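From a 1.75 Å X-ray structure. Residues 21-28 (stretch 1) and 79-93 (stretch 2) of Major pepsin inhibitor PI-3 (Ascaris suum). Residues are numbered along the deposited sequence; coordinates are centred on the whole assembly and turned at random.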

# COMPACT_ATOMS: atom_id res chain seq x y z
N PHE A 21 -0.99 9.10 0.61
CA PHE A 21 -0.14 8.00 1.07
C PHE A 21 -1.01 6.93 1.70
O PHE A 21 -1.87 7.22 2.54
CB PHE A 21 0.87 8.49 2.10
CG PHE A 21 2.01 9.25 1.51
CD1 PHE A 21 3.10 8.57 0.96
CD2 PHE A 21 2.01 10.64 1.50
CE1 PHE A 21 4.17 9.27 0.42
CE2 PHE A 21 3.07 11.34 0.96
CZ PHE A 21 4.16 10.66 0.42
N VAL A 22 -0.82 5.69 1.27
CA VAL A 22 -1.53 4.55 1.83
C VAL A 22 -0.45 3.56 2.25
O VAL A 22 0.42 3.20 1.44
CB VAL A 22 -2.46 3.91 0.80
CG1 VAL A 22 -3.21 2.75 1.41
CG2 VAL A 22 -3.42 4.97 0.26
N ALA A 23 -0.47 3.15 3.52
CA ALA A 23 0.54 2.22 4.03
C ALA A 23 1.91 2.82 3.75
O ALA A 23 2.87 2.10 3.46
CB ALA A 23 0.40 0.86 3.34
N ASN A 24 2.00 4.14 3.83
CA ASN A 24 3.24 4.87 3.60
C ASN A 24 3.73 4.87 2.17
O ASN A 24 4.87 5.28 1.89
CB ASN A 24 4.36 4.33 4.51
CG ASN A 24 4.16 4.71 5.96
OD1 ASN A 24 4.46 3.92 6.86
ND2 ASN A 24 3.69 5.93 6.20
N LEU A 25 2.90 4.40 1.24
CA LEU A 25 3.27 4.37 -0.17
C LEU A 25 2.50 5.46 -0.93
O LEU A 25 1.33 5.72 -0.64
CB LEU A 25 2.98 2.98 -0.74
CG LEU A 25 3.81 1.87 -0.08
CD1 LEU A 25 3.43 0.53 -0.64
CD2 LEU A 25 5.30 2.14 -0.32
N PRO A 26 3.15 6.13 -1.90
CA PRO A 26 2.51 7.19 -2.69
C PRO A 26 1.50 6.61 -3.68
O PRO A 26 1.81 6.34 -4.84
CB PRO A 26 3.69 7.87 -3.37
CG PRO A 26 4.65 6.75 -3.56
CD PRO A 26 4.58 6.01 -2.25
N TRP A 27 0.28 6.45 -3.20
CA TRP A 27 -0.82 5.86 -3.96
C TRP A 27 -1.29 6.66 -5.18
O TRP A 27 -1.32 6.14 -6.29
CB TRP A 27 -1.99 5.63 -3.00
CG TRP A 27 -3.10 4.87 -3.57
CD1 TRP A 27 -4.35 5.32 -3.85
CD2 TRP A 27 -3.05 3.51 -4.00
NE1 TRP A 27 -5.10 4.32 -4.43
CE2 TRP A 27 -4.32 3.19 -4.53
CE3 TRP A 27 -2.06 2.52 -3.98
CZ2 TRP A 27 -4.63 1.93 -5.04
CZ3 TRP A 27 -2.36 1.26 -4.49
CH2 TRP A 27 -3.64 0.98 -5.01
N THR A 28 -1.68 7.91 -4.95
CA THR A 28 -2.15 8.76 -6.03
C THR A 28 -1.99 10.21 -5.60
O THR A 28 -1.76 10.50 -4.41
CB THR A 28 -3.64 8.47 -6.36
OG1 THR A 28 -3.97 9.09 -7.61
CG2 THR A 28 -4.54 9.06 -5.29
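Stretch 2 (79-93) CSVLGNKLFIDQKYV

Lysine and tryptophan can meet in two ways at once, and here a single pair does both: Lys85 lays its chain over one face of the Trp27 indole, with NZ 3.9 Å from the centroid of the six-membered ring in a cation-pi contact and CD 3.7 Å from the same centroid. An extended side chain, m at chi1 and t thereafter, carries the ammonium far enough for NZ to give a weak hydrogen bond to Trp27 O at 3.2 Å, the one hydrogen bond between the stretches.

The principle illustrated is that strands can pack through side chains with no backbone hydrogen bond between them. Stretch 2 runs as three strands, 79-82, 85-88 and 91-93. The first two pair with each other, as in Ser80 N to Phe87 O at 3.0 Å, and a type I' turn from Ile88 to Lys91 leads into the third. Strand 25-28, which itself follows a type I' turn from Val22 to Leu25, approaches the axis of strand 85-88 to 8.7 Å, roughly antiparallel, with a signed crossing angle of 145°; against strand 79-82 the values are 9.7 Å and -34°.

Alternation along the strands directs Ser80, Leu82, Lys85 and Phe87 toward stretch 1, while Val81, Leu86 and Ile88 point away. Leu25 covers one face of Phe87, its CB 4.0 Å from the ring centroid, and Leu25 CD2 reaches Gln90 CG at 3.7 Å. At the ring edge, Phe87 CE2 lies 3.4 Å from Pro26 O. Leu82 CD2 touches both Val22 CG1, at 3.9 Å, and Trp27 CE3, at 3.6 Å. At Gly83, positive phi already favours glycine, and an ideal CB would stand 2.9 Å from Trp27 CH2, a clash. At the turn from Ile88 to Lys91, Pro26 CD rests 3.2 Å from Gln90 O.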

# COMPACT_ATOMS: atom_id res chain seq x y z
N CYS A 79 10.95 -4.78 -2.63
CA CYS A 79 9.78 -4.09 -3.13
C CYS A 79 8.46 -4.53 -2.51
O CYS A 79 8.40 -5.53 -1.79
CB CYS A 79 9.72 -4.23 -4.65
SG CYS A 79 8.96 -5.71 -5.39
N SER A 80 7.40 -3.76 -2.77
CA SER A 80 6.07 -4.04 -2.25
C SER A 80 4.99 -3.87 -3.31
O SER A 80 5.13 -3.08 -4.26
CB SER A 80 5.73 -3.11 -1.08
OG SER A 80 6.62 -3.27 0.02
N VAL A 81 3.91 -4.62 -3.14
CA VAL A 81 2.76 -4.54 -4.02
C VAL A 81 1.59 -4.13 -3.12
O VAL A 81 1.37 -4.72 -2.06
CB VAL A 81 2.43 -5.90 -4.67
CG1 VAL A 81 1.18 -5.77 -5.55
CG2 VAL A 81 3.61 -6.39 -5.49
N LEU A 82 0.87 -3.10 -3.52
CA LEU A 82 -0.28 -2.64 -2.77
C LEU A 82 -1.39 -2.54 -3.81
O LEU A 82 -1.25 -1.84 -4.82
CB LEU A 82 -0.01 -1.27 -2.14
CG LEU A 82 -1.19 -0.65 -1.37
CD1 LEU A 82 -1.46 -1.45 -0.12
CD2 LEU A 82 -0.84 0.80 -1.01
N GLY A 83 -2.48 -3.26 -3.56
CA GLY A 83 -3.56 -3.27 -4.51
C GLY A 83 -2.95 -3.91 -5.73
O GLY A 83 -2.35 -4.98 -5.66
N ASN A 84 -3.07 -3.28 -6.88
CA ASN A 84 -2.47 -3.88 -8.04
C ASN A 84 -1.41 -2.92 -8.56
O ASN A 84 -1.28 -2.73 -9.76
CB ASN A 84 -3.53 -4.20 -9.09
CG ASN A 84 -4.54 -5.23 -8.58
OD1 ASN A 84 -4.17 -6.27 -8.03
ND2 ASN A 84 -5.83 -4.94 -8.77
N LYS A 85 -0.66 -2.33 -7.63
CA LYS A 85 0.39 -1.37 -7.98
C LYS A 85 1.72 -1.79 -7.36
O LYS A 85 1.76 -2.25 -6.23
CB LYS A 85 0.00 0.04 -7.53
CG LYS A 85 -1.28 0.59 -8.20
CD LYS A 85 -1.57 2.03 -7.75
CE LYS A 85 -2.90 2.57 -8.27
NZ LYS A 85 -3.09 4.05 -7.93
N LEU A 86 2.80 -1.60 -8.11
CA LEU A 86 4.15 -1.97 -7.67
C LEU A 86 4.96 -0.76 -7.22
O LEU A 86 4.95 0.29 -7.88
CB LEU A 86 4.90 -2.66 -8.83
CG LEU A 86 6.42 -2.83 -8.67
CD1 LEU A 86 6.69 -3.79 -7.52
CD2 LEU A 86 7.04 -3.38 -9.97
N PHE A 87 5.65 -0.92 -6.09
CA PHE A 87 6.49 0.14 -5.52
C PHE A 87 7.88 -0.38 -5.18
O PHE A 87 8.02 -1.42 -4.54
CB PHE A 87 5.88 0.69 -4.23
CG PHE A 87 4.49 1.25 -4.40
CD1 PHE A 87 3.38 0.40 -4.45
CD2 PHE A 87 4.30 2.61 -4.55
CE1 PHE A 87 2.10 0.92 -4.66
CE2 PHE A 87 3.02 3.15 -4.76
CZ PHE A 87 1.92 2.31 -4.81
N ILE A 88 8.91 0.36 -5.59
CA ILE A 88 10.30 0.01 -5.28
C ILE A 88 10.90 1.26 -4.60
O ILE A 88 10.77 2.37 -5.11
CB ILE A 88 11.06 -0.38 -6.54
CG1 ILE A 88 10.52 -1.72 -7.07
CG2 ILE A 88 12.56 -0.46 -6.25
CD1 ILE A 88 11.05 -2.12 -8.44
N ASP A 89 11.54 1.07 -3.45
CA ASP A 89 12.11 2.20 -2.71
C ASP A 89 11.03 3.25 -2.45
O ASP A 89 11.27 4.46 -2.55
CB ASP A 89 13.26 2.84 -3.49
CG ASP A 89 14.54 2.03 -3.41
OD1 ASP A 89 14.97 1.74 -2.27
OD2 ASP A 89 15.11 1.70 -4.47
N GLN A 90 9.83 2.77 -2.11
CA GLN A 90 8.68 3.63 -1.83
C GLN A 90 8.25 4.54 -2.97
O GLN A 90 7.70 5.62 -2.72
CB GLN A 90 8.92 4.47 -0.58
CG GLN A 90 8.44 3.81 0.70
CD GLN A 90 9.47 2.90 1.32
OE1 GLN A 90 9.80 1.84 0.78
NE2 GLN A 90 10.00 3.31 2.47
N LYS A 91 8.47 4.10 -4.20
CA LYS A 91 8.10 4.88 -5.38
C LYS A 91 7.30 4.02 -6.36
O LYS A 91 7.66 2.88 -6.63
CB LYS A 91 9.34 5.40 -6.09
CG LYS A 91 10.20 6.31 -5.24
CD LYS A 91 11.55 6.49 -5.91
CE LYS A 91 12.49 7.35 -5.07
NZ LYS A 91 13.81 7.45 -5.76
N TYR A 92 6.21 4.57 -6.87
CA TYR A 92 5.37 3.84 -7.82
C TYR A 92 6.17 3.49 -9.07
O TYR A 92 6.86 4.34 -9.61
CB TYR A 92 4.17 4.69 -8.24
CG TYR A 92 3.34 4.10 -9.36
CD1 TYR A 92 2.47 3.02 -9.14
CD2 TYR A 92 3.40 4.65 -10.65
CE1 TYR A 92 1.67 2.52 -10.17
CE2 TYR A 92 2.60 4.16 -11.68
CZ TYR A 92 1.74 3.10 -11.43
OH TYR A 92 0.94 2.64 -12.45
N VAL A 93 6.07 2.24 -9.51
CA VAL A 93 6.76 1.79 -10.72
C VAL A 93 5.73 1.56 -11.83
O VAL A 93 5.84 2.14 -12.91
CB VAL A 93 7.54 0.47 -10.51
CG1 VAL A 93 8.22 0.04 -11.83
CG2 VAL A 93 8.59 0.65 -9.41